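Local coordinates for protein polyketide cyclase / dehydrase and lipid transport (Nitrosospira multiformis, PDB 3P51) that is of unknown function but belongs to the polyketide cyclase/dehydrase and lipid transport family, so it probably binds a hydrophobic ligand, at residues Asn23-Ser28 / Cys37-Gly42. Sequence-based numbering, arbitrary orientation.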
ATOM      1  N   ASN A  23     -19.953  -2.033  -9.180  1.00 37.39           N
ATOM      2  CA  ASN A  23     -20.874  -0.913  -9.016  1.00 38.99           C
ATOM      3  C   ASN A  23     -21.382  -0.802  -7.578  1.00 38.68           C
ATOM      4  O   ASN A  23     -22.114  -1.659  -7.107  1.00 35.93           O
ATOM      5  CB  ASN A  23     -22.041  -1.035 -10.003  1.00 38.82           C
ATOM      6  CG  ASN A  23     -22.900   0.215 -10.048  1.00 46.35           C
ATOM      7  OD1 ASN A  23     -23.241   0.780  -9.014  1.00 46.47           O
ATOM      8  ND2 ASN A  23     -23.235   0.665 -11.251  1.00 48.12           N
ATOM      9  N   PHE A  24     -20.968   0.252  -6.882  1.00 36.29           N
ATOM     10  CA  PHE A  24     -21.322   0.448  -5.472  1.00 34.31           C
ATOM     11  C   PHE A  24     -22.845   0.449  -5.264  1.00 36.47           C
ATOM     12  O   PHE A  24     -23.321   0.108  -4.189  1.00 36.82           O
ATOM     13  CB  PHE A  24     -20.666   1.741  -4.963  1.00 30.21           C
ATOM     14  CG  PHE A  24     -20.927   2.063  -3.516  1.00 33.12           C
ATOM     15  CD1 PHE A  24     -20.216   1.425  -2.506  1.00 37.87           C
ATOM     16  CD2 PHE A  24     -21.836   3.057  -3.164  1.00 33.09           C
ATOM     17  CE1 PHE A  24     -20.438   1.744  -1.155  1.00 37.27           C
ATOM     18  CE2 PHE A  24     -22.065   3.388  -1.817  1.00 33.55           C
ATOM     19  CZ  PHE A  24     -21.361   2.727  -0.813  1.00 31.03           C
ATOM     20  N   HIS A  25     -23.613   0.796  -6.297  1.00 35.17           N
ATOM     21  CA  HIS A  25     -25.071   0.808  -6.162  1.00 37.22           C
ATOM     22  C   HIS A  25     -25.773  -0.442  -6.703  1.00 44.22           C
ATOM     23  O   HIS A  25     -27.002  -0.518  -6.662  1.00 43.49           O
ATOM     24  CB  HIS A  25     -25.680   2.049  -6.814  1.00 35.99           C
ATOM     25  CG  HIS A  25     -25.365   3.327  -6.102  1.00 37.65           C
ATOM     26  ND1 HIS A  25     -25.029   4.487  -6.769  1.00 40.07           N
ATOM     27  CD2 HIS A  25     -25.348   3.634  -4.785  1.00 36.37           C
ATOM     28  CE1 HIS A  25     -24.811   5.450  -5.894  1.00 37.04           C
ATOM     29  NE2 HIS A  25     -24.997   4.959  -4.680  1.00 37.50           N
ATOM     30  N   ASP A  26     -25.008  -1.407  -7.216  1.00 41.15           N
ATOM     31  CA  ASP A  26     -25.577  -2.694  -7.625  1.00 36.59           C
ATOM     32  C   ASP A  26     -25.068  -3.830  -6.738  1.00 40.29           C
ATOM     33  O   ASP A  26     -23.943  -4.314  -6.915  1.00 42.07           O
ATOM     34  CB  ASP A  26     -25.268  -2.993  -9.099  1.00 40.23           C
ATOM     35  CG  ASP A  26     -25.861  -4.323  -9.563  1.00 44.76           C
ATOM     36  OD1 ASP A  26     -26.641  -4.935  -8.806  1.00 47.60           O
ATOM     37  OD2 ASP A  26     -25.559  -4.758 -10.688  1.00 45.21           O
ATOM     38  N   PHE A  27     -25.901  -4.249  -5.789  1.00 40.58           N
ATOM     39  CA  PHE A  27     -25.560  -5.329  -4.863  1.00 41.98           C
ATOM     40  C   PHE A  27     -26.384  -6.588  -5.174  1.00 43.63           C
ATOM     41  O   PHE A  27     -26.504  -7.475  -4.334  1.00 39.31           O
ATOM     42  CB  PHE A  27     -25.806  -4.880  -3.416  1.00 39.94           C
ATOM     43  CG  PHE A  27     -24.725  -5.294  -2.434  1.00 39.17           C
ATOM     44  CD1 PHE A  27     -23.990  -6.452  -2.618  1.00 38.28           C
ATOM     45  CD2 PHE A  27     -24.467  -4.520  -1.304  1.00 41.59           C
ATOM     46  CE1 PHE A  27     -23.006  -6.833  -1.703  1.00 35.28           C
ATOM     47  CE2 PHE A  27     -23.484  -4.899  -0.375  1.00 35.86           C
ATOM     48  CZ  PHE A  27     -22.753  -6.059  -0.585  1.00 36.50           C
ATOM     49  N   SER A  28     -26.924  -6.673  -6.392  1.00 42.53           N
ATOM     50  CA  SER A  28     -27.804  -7.785  -6.763  1.00 43.97           C
ATOM     51  C   SER A  28     -27.088  -9.127  -6.729  1.00 43.63           C
ATOM     52  O   SER A  28     -27.725 -10.177  -6.812  1.00 45.66           O
ATOM     53  CB  SER A  28     -28.432  -7.567  -8.149  1.00 41.11           C
ATOM     54  OG  SER A  28     -27.438  -7.467  -9.165  1.00 42.31           O
ATOM     55  N   CYS A  37     -31.066  -2.457  -1.976  1.00 41.76           N
ATOM     56  CA  CYS A  37     -29.915  -1.571  -2.014  1.00 40.27           C
ATOM     57  C   CYS A  37     -30.347  -0.262  -2.646  1.00 43.23           C
ATOM     58  O   CYS A  37     -30.526  -0.191  -3.860  1.00 46.18           O
ATOM     59  CB  CYS A  37     -28.777  -2.214  -2.807  1.00 42.25           C
ATOM     60  SG  CYS A  37     -27.268  -1.210  -2.994  1.00 43.36           S
ATOM     61  N   LYS A  38     -30.539   0.766  -1.816  1.00 42.06           N
ATOM     62  CA  LYS A  38     -31.013   2.061  -2.297  1.00 39.20           C
ATOM     63  C   LYS A  38     -29.910   3.111  -2.359  1.00 39.72           C
ATOM     64  O   LYS A  38     -29.186   3.323  -1.391  1.00 40.56           O
ATOM     65  CB  LYS A  38     -32.144   2.574  -1.411  1.00 41.10           C
ATOM     66  CG  LYS A  38     -33.324   1.629  -1.288  1.00 42.97           C
ATOM     67  CD  LYS A  38     -34.120   1.552  -2.581  1.00 46.91           C
ATOM     68  CE  LYS A  38     -35.300   0.595  -2.425  1.00 57.07           C
ATOM     69  NZ  LYS A  38     -36.540   1.140  -3.051  1.00 62.03           N
ATOM     70  N   LYS A  39     -29.794   3.766  -3.509  1.00 34.67           N
ATOM     71  CA  LYS A  39     -28.914   4.917  -3.669  1.00 34.23           C
ATOM     72  C   LYS A  39     -29.327   6.061  -2.739  1.00 35.78           C
ATOM     73  O   LYS A  39     -30.506   6.395  -2.636  1.00 36.37           O
ATOM     74  CB  LYS A  39     -28.965   5.402  -5.120  1.00 36.31           C
ATOM     75  CG  LYS A  39     -28.256   6.734  -5.384  1.00 39.90           C
ATOM     76  CD  LYS A  39     -28.179   7.006  -6.899  1.00 44.65           C
ATOM     77  CE  LYS A  39     -27.453   8.311  -7.225  1.00 46.64           C
ATOM     78  NZ  LYS A  39     -28.251   9.512  -6.862  1.00 52.81           N
ATOM     79  N   VAL A  40     -28.347   6.664  -2.075  1.00 37.01           N
ATOM     80  CA  VAL A  40     -28.592   7.822  -1.221  1.00 37.77           C
ATOM     81  C   VAL A  40     -27.547   8.887  -1.514  1.00 35.13           C
ATOM     82  O   VAL A  40     -26.360   8.584  -1.663  1.00 35.92           O
ATOM     83  CB  VAL A  40     -28.531   7.455   0.272  1.00 38.40           C
ATOM     84  CG1 VAL A  40     -28.741   8.698   1.140  1.00 40.64           C
ATOM     85  CG2 VAL A  40     -29.563   6.379   0.602  1.00 33.98           C
ATOM     86  N   GLY A  41     -27.989  10.133  -1.622  1.00 36.07           N
ATOM     87  CA  GLY A  41     -27.083  11.220  -1.952  1.00 36.65           C
ATOM     88  C   GLY A  41     -26.724  11.213  -3.425  1.00 42.17           C
ATOM     89  O   GLY A  41     -27.162  10.335  -4.169  1.00 44.85           O
ATOM     90  N   GLY A  42     -25.932  12.192  -3.848  1.00 41.04           N
ATOM     91  CA  GLY A  42     -25.497  12.284  -5.232  1.00 46.93           C
ATOM     92  C   GLY A  42     -24.312  11.385  -5.545  1.00 47.21           C
ATOM     93  O   GLY A  42     -23.689  10.815  -4.645  1.00 47.45           O
TER
HETATM   94  O   HOH W   1     -30.014  -1.200  -6.324  1.00 40.07           O
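The aliphatic chain of Lys39 lies across one face of the His25 imidazole. Its CG makes the CH-pi contact, 3.9 Å from the centroid of the His25 ring and 23° off the normal, displaced toward the rim at CE1, while CB lies by NE2 and CD2 and CD by CE1 and ND1. Lys39 reaches this face because CG stands anti to the backbone N (chi1 171°); the chain runs on extended and bends only at its last torsion, where NZ donates to Gly41 O at 3.0 Å. NE2 of the same ring is hydrogen-bonded to the backbone O of Arg51, which limits how the imidazole can turn. Here the loop after helix 14-21 is laid against strand 37-40, an outermost strand of the antiparallel sheet in this Bet v 1-like fold, paired with strand 51-54. With His25 replaced by an alanine, the Lys39 methylenes would probably lose the flat face they lie on and the Arg51 carbonyl this donor. Further along, CB of Cys37 is directed toward the loop, and its SG lies 3.7 Å from His25 O and 4.0 Å from Phe27 CB. No direct hydrogen bond joins the segments; one water donates to both His25 O and Cys37 O, the latter at 2.7 Å.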